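Local coordinates for protein CysE, serine acetyltransferase (Brucella abortus, PDB 4HZD) that probably transfers an acetyl group from acetyl-coenzyme A to L-serine, giving O-acetylserine for cysteine biosynthesis, at residues T76-V90 against Q122-R135. Sequence-based numbering, arbitrary orientation.
Sequences TFDTMLEANPEWSHV and QTHRLAHWLYKQGR
Leu-126 sits between Phe-77 and Met-80 and forms the tight centre of this contact. Its CD2 lies over the middle of one Phe-77 ring face, a CH-pi contact 3.7 Å from the centroid. Its other methyl, CD1, packs against CB of Met-80 at 3.5 Å. Trp-129 lies beside it and carries its indole flat against the end of helix 70-83. With CG anti to the backbone N (chi1 -179°), the ring reaches Met-80 CA, which stands over the six-membered ring. Asn-84 ND2 lies over the same face, 3.1 Å from Trp-129 CD1, with the amide nearly perpendicular to the indole. That ND2 also donates to Met-80 O, which fixes the amide where the helix ends. Helices 70-83 and 116-132 belong to the alpha-helical N-terminal domain of serine acetyltransferases, which precedes the left-handed beta-helix. The axes of 76-83 and 122-132 cross at 75° and come within 10.1 Å. On the Gln-122 side, Trp-87 NE1 gives a nearly straight bond of 2.9 Å to Gln-122 OE1, from above the carbonyl plane. Val-90 CG1 rests over one face of the Arg-125 guanidinium, toward its rim; NH2 forms a salt bridge with Asp-94. Exposed Ala-83 touches Trp-129 closely at the solvent margin, CB to CZ2 3.4 Å. The far end is looser. Thr-76 CG2 stays 3.8 Å from Leu-130 CD2. A water accepts from Arg-135 NH2 and donates to Thr-76 OG1, which also bonds Ile-72 O, while Arg-135 NE pairs with Asp-34 of the second subunit.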
# COMPACT_ATOMS: atom_id res chain seq x y z
N THR A 76 13.60 -12.84 8.27
CA THR A 76 15.03 -12.67 8.45
C THR A 76 15.40 -12.42 9.94
O THR A 76 16.27 -13.11 10.47
CB THR A 76 15.58 -11.58 7.47
OG1 THR A 76 15.08 -11.89 6.17
CG2 THR A 76 17.11 -11.57 7.46
N PHE A 77 14.74 -11.47 10.60
CA PHE A 77 14.75 -11.40 12.08
C PHE A 77 14.62 -12.76 12.80
O PHE A 77 15.42 -13.06 13.68
CB PHE A 77 13.65 -10.49 12.60
CG PHE A 77 14.14 -9.17 13.12
CD1 PHE A 77 15.08 -9.13 14.15
CD2 PHE A 77 13.65 -7.97 12.60
CE1 PHE A 77 15.55 -7.91 14.64
CE2 PHE A 77 14.11 -6.74 13.09
CZ PHE A 77 15.04 -6.72 14.11
N ASP A 78 13.62 -13.58 12.43
CA ASP A 78 13.45 -14.94 12.98
C ASP A 78 14.74 -15.77 12.86
O ASP A 78 15.10 -16.47 13.78
CB ASP A 78 12.36 -15.73 12.24
CG ASP A 78 10.94 -15.20 12.48
OD1 ASP A 78 10.63 -14.71 13.58
OD2 ASP A 78 10.09 -15.35 11.57
N THR A 79 15.38 -15.73 11.68
CA THR A 79 16.65 -16.42 11.40
C THR A 79 17.78 -15.92 12.34
O THR A 79 18.52 -16.74 12.93
CB THR A 79 17.07 -16.26 9.90
OG1 THR A 79 16.10 -16.93 9.07
CG2 THR A 79 18.37 -16.93 9.65
N MET A 80 17.88 -14.59 12.51
CA MET A 80 18.83 -13.99 13.46
C MET A 80 18.62 -14.50 14.91
O MET A 80 19.56 -14.95 15.54
CB MET A 80 18.80 -12.46 13.36
CG MET A 80 19.92 -11.77 14.13
SD MET A 80 19.37 -11.41 15.79
CE MET A 80 18.66 -9.80 15.45
N LEU A 81 17.39 -14.49 15.40
CA LEU A 81 17.12 -14.99 16.76
C LEU A 81 17.51 -16.46 16.93
O LEU A 81 18.12 -16.85 17.93
CB LEU A 81 15.65 -14.79 17.10
CG LEU A 81 15.12 -15.42 18.39
CD1 LEU A 81 15.89 -14.88 19.60
CD2 LEU A 81 13.60 -15.24 18.51
N GLU A 82 17.16 -17.28 15.94
CA GLU A 82 17.50 -18.70 15.96
C GLU A 82 19.01 -18.90 16.02
O GLU A 82 19.46 -19.74 16.79
CB GLU A 82 16.88 -19.40 14.75
CG GLU A 82 16.95 -20.92 14.77
CD GLU A 82 16.44 -21.52 13.47
OE1 GLU A 82 16.26 -20.76 12.48
OE2 GLU A 82 16.21 -22.75 13.42
N ALA A 83 19.77 -18.13 15.25
CA ALA A 83 21.23 -18.18 15.29
C ALA A 83 21.84 -17.45 16.51
O ALA A 83 22.96 -17.73 16.86
CB ALA A 83 21.83 -17.63 14.01
N ASN A 84 21.12 -16.49 17.10
CA ASN A 84 21.66 -15.67 18.22
C ASN A 84 20.70 -15.63 19.39
O ASN A 84 20.03 -14.61 19.62
CB ASN A 84 21.96 -14.24 17.77
CG ASN A 84 22.91 -14.21 16.61
OD1 ASN A 84 24.13 -14.30 16.78
ND2 ASN A 84 22.36 -14.16 15.39
N PRO A 85 20.63 -16.76 20.14
CA PRO A 85 19.71 -16.89 21.27
C PRO A 85 19.87 -15.82 22.33
O PRO A 85 18.92 -15.52 23.05
CB PRO A 85 20.03 -18.29 21.87
CG PRO A 85 21.00 -18.92 20.95
CD PRO A 85 21.57 -17.90 20.04
N GLU A 86 21.08 -15.27 22.46
CA GLU A 86 21.34 -14.22 23.45
C GLU A 86 20.51 -12.95 23.16
O GLU A 86 20.35 -12.09 24.03
CB GLU A 86 22.83 -13.87 23.48
CG GLU A 86 23.33 -13.29 22.16
CD GLU A 86 23.92 -14.38 21.26
OE1 GLU A 86 23.40 -15.54 21.22
OE2 GLU A 86 24.92 -14.07 20.58
N TRP A 87 19.99 -12.82 21.94
CA TRP A 87 19.18 -11.63 21.61
C TRP A 87 17.97 -11.46 22.52
O TRP A 87 17.59 -10.36 22.85
CB TRP A 87 18.83 -11.58 20.13
CG TRP A 87 18.11 -10.32 19.77
CD1 TRP A 87 18.56 -9.01 19.91
CD2 TRP A 87 16.76 -10.21 19.24
NE1 TRP A 87 17.62 -8.13 19.50
CE2 TRP A 87 16.50 -8.78 19.08
CE3 TRP A 87 15.77 -11.12 18.88
CZ2 TRP A 87 15.28 -8.30 18.62
CZ3 TRP A 87 14.54 -10.64 18.40
CH2 TRP A 87 14.31 -9.26 18.26
N SER A 88 17.37 -12.57 22.96
CA SER A 88 16.31 -12.56 23.97
C SER A 88 16.66 -11.80 25.24
O SER A 88 15.85 -11.02 25.73
CB SER A 88 15.91 -14.00 24.34
OG SER A 88 15.23 -14.62 23.27
N HIS A 89 17.84 -12.03 25.79
CA HIS A 89 18.30 -11.25 26.95
C HIS A 89 18.71 -9.82 26.59
O HIS A 89 18.37 -8.87 27.33
CB HIS A 89 19.44 -11.99 27.64
CG HIS A 89 20.24 -11.13 28.59
ND1 HIS A 89 19.81 -10.83 29.82
CD2 HIS A 89 21.48 -10.50 28.45
CE1 HIS A 89 20.72 -10.05 30.44
NE2 HIS A 89 21.74 -9.85 29.60
N VAL A 90 19.43 -9.67 25.47
CA VAL A 90 19.91 -8.34 25.03
C VAL A 90 18.71 -7.39 24.88
O VAL A 90 18.75 -6.26 25.40
CB VAL A 90 20.73 -8.41 23.72
CG1 VAL A 90 21.03 -7.03 23.18
CG2 VAL A 90 22.04 -9.20 23.91
N GLN A 122 17.92 -2.66 17.58
CA GLN A 122 17.68 -4.06 17.18
C GLN A 122 17.83 -4.23 15.67
O GLN A 122 18.32 -5.26 15.19
CB GLN A 122 16.32 -4.56 17.68
CG GLN A 122 15.96 -4.14 19.10
CD GLN A 122 17.10 -4.36 20.11
OE1 GLN A 122 17.94 -5.26 19.94
NE2 GLN A 122 17.11 -3.57 21.17
N THR A 123 17.47 -3.20 14.92
CA THR A 123 17.68 -3.21 13.47
C THR A 123 19.17 -3.30 13.19
O THR A 123 19.58 -4.13 12.39
CB THR A 123 17.08 -1.99 12.73
OG1 THR A 123 15.68 -1.93 12.98
CG2 THR A 123 17.28 -2.13 11.22
N HIS A 124 20.00 -2.55 13.94
CA HIS A 124 21.44 -2.73 13.78
C HIS A 124 21.93 -4.12 14.11
O HIS A 124 22.77 -4.67 13.40
CB HIS A 124 22.26 -1.77 14.63
CG HIS A 124 23.73 -2.09 14.57
ND1 HIS A 124 24.46 -1.93 13.43
CD2 HIS A 124 24.58 -2.71 15.50
CE1 HIS A 124 25.72 -2.34 13.66
NE2 HIS A 124 25.79 -2.83 14.91
N ARG A 125 21.45 -4.67 15.22
CA ARG A 125 21.81 -6.04 15.60
C ARG A 125 21.53 -7.01 14.44
O ARG A 125 22.35 -7.87 14.13
CB ARG A 125 21.05 -6.44 16.87
CG ARG A 125 21.38 -5.57 18.07
CD ARG A 125 21.11 -6.24 19.42
NE ARG A 125 21.05 -5.25 20.52
CZ ARG A 125 22.13 -4.67 21.07
NH1 ARG A 125 23.36 -4.93 20.60
NH2 ARG A 125 21.98 -3.81 22.07
N LEU A 126 20.37 -6.87 13.81
CA LEU A 126 20.03 -7.70 12.64
C LEU A 126 21.02 -7.47 11.51
O LEU A 126 21.61 -8.42 10.99
CB LEU A 126 18.60 -7.40 12.14
CG LEU A 126 18.15 -8.24 10.91
CD1 LEU A 126 18.42 -9.73 11.16
CD2 LEU A 126 16.67 -7.96 10.55
N ALA A 127 21.19 -6.21 11.11
CA ALA A 127 22.13 -5.84 10.05
C ALA A 127 23.56 -6.34 10.29
O ALA A 127 24.26 -6.78 9.36
CB ALA A 127 22.10 -4.31 9.85
N HIS A 128 23.99 -6.27 11.54
CA HIS A 128 25.36 -6.64 11.94
C HIS A 128 25.59 -8.13 11.74
O HIS A 128 26.59 -8.56 11.17
CB HIS A 128 25.62 -6.22 13.41
CG HIS A 128 27.03 -6.55 13.90
ND1 HIS A 128 28.13 -5.86 13.50
CD2 HIS A 128 27.49 -7.53 14.80
CE1 HIS A 128 29.22 -6.37 14.10
NE2 HIS A 128 28.83 -7.39 14.90
N TRP A 129 24.65 -8.93 12.23
CA TRP A 129 24.67 -10.37 12.00
C TRP A 129 24.71 -10.74 10.50
O TRP A 129 25.55 -11.56 10.03
CB TRP A 129 23.46 -10.99 12.73
CG TRP A 129 23.39 -12.49 12.56
CD1 TRP A 129 24.28 -13.45 13.06
CD2 TRP A 129 22.43 -13.24 11.76
NE1 TRP A 129 23.90 -14.71 12.66
CE2 TRP A 129 22.81 -14.65 11.87
CE3 TRP A 129 21.33 -12.90 10.98
CZ2 TRP A 129 22.10 -15.65 11.23
CZ3 TRP A 129 20.60 -13.91 10.35
CH2 TRP A 129 20.98 -15.25 10.48
N LEU A 130 23.78 -10.14 9.72
CA LEU A 130 23.73 -10.35 8.26
C LEU A 130 25.07 -10.03 7.61
O LEU A 130 25.54 -10.78 6.76
CB LEU A 130 22.61 -9.49 7.62
CG LEU A 130 21.21 -9.98 8.02
CD1 LEU A 130 20.14 -9.05 7.50
CD2 LEU A 130 20.95 -11.39 7.51
N TYR A 131 25.67 -8.90 8.03
CA TYR A 131 26.94 -8.42 7.45
C TYR A 131 28.04 -9.46 7.70
O TYR A 131 28.75 -9.84 6.77
CB TYR A 131 27.30 -7.05 8.03
CG TYR A 131 28.50 -6.33 7.44
CD1 TYR A 131 28.40 -5.64 6.23
CD2 TYR A 131 29.73 -6.34 8.09
CE1 TYR A 131 29.50 -4.98 5.70
CE2 TYR A 131 30.84 -5.67 7.57
CZ TYR A 131 30.71 -4.99 6.38
OH TYR A 131 31.80 -4.29 5.88
N LYS A 132 28.09 -9.98 8.93
CA LYS A 132 29.10 -11.01 9.30
C LYS A 132 28.86 -12.32 8.55
O LYS A 132 29.77 -13.12 8.38
CB LYS A 132 29.08 -11.30 10.82
CG LYS A 132 29.64 -10.21 11.71
CD LYS A 132 29.05 -10.24 13.13
CE LYS A 132 28.29 -11.54 13.51
NZ LYS A 132 27.60 -11.55 14.86
N GLN A 133 27.62 -12.55 8.11
CA GLN A 133 27.29 -13.78 7.36
C GLN A 133 27.63 -13.66 5.87
O GLN A 133 27.41 -14.59 5.11
CB GLN A 133 25.83 -14.19 7.58
CG GLN A 133 25.47 -14.57 9.01
CD GLN A 133 26.22 -15.80 9.51
OE1 GLN A 133 27.12 -15.70 10.35
NE2 GLN A 133 25.85 -16.97 9.00
N GLY A 134 28.18 -12.53 5.45
CA GLY A 134 28.43 -12.26 4.01
C GLY A 134 27.19 -11.77 3.25
O GLY A 134 27.21 -11.65 2.02
N ARG A 135 26.11 -11.49 3.99
CA ARG A 135 24.88 -10.96 3.41
C ARG A 135 24.86 -9.42 3.44
O ARG A 135 24.00 -8.79 4.08
CB ARG A 135 23.66 -11.56 4.13
CG ARG A 135 23.48 -13.04 3.82
CD ARG A 135 22.37 -13.64 4.65
NE ARG A 135 21.04 -13.32 4.10
CZ ARG A 135 19.90 -13.84 4.57
NH1 ARG A 135 19.94 -14.66 5.62
NH2 ARG A 135 18.73 -13.52 4.01
O HOH W 1 16.01 -14.25 4.90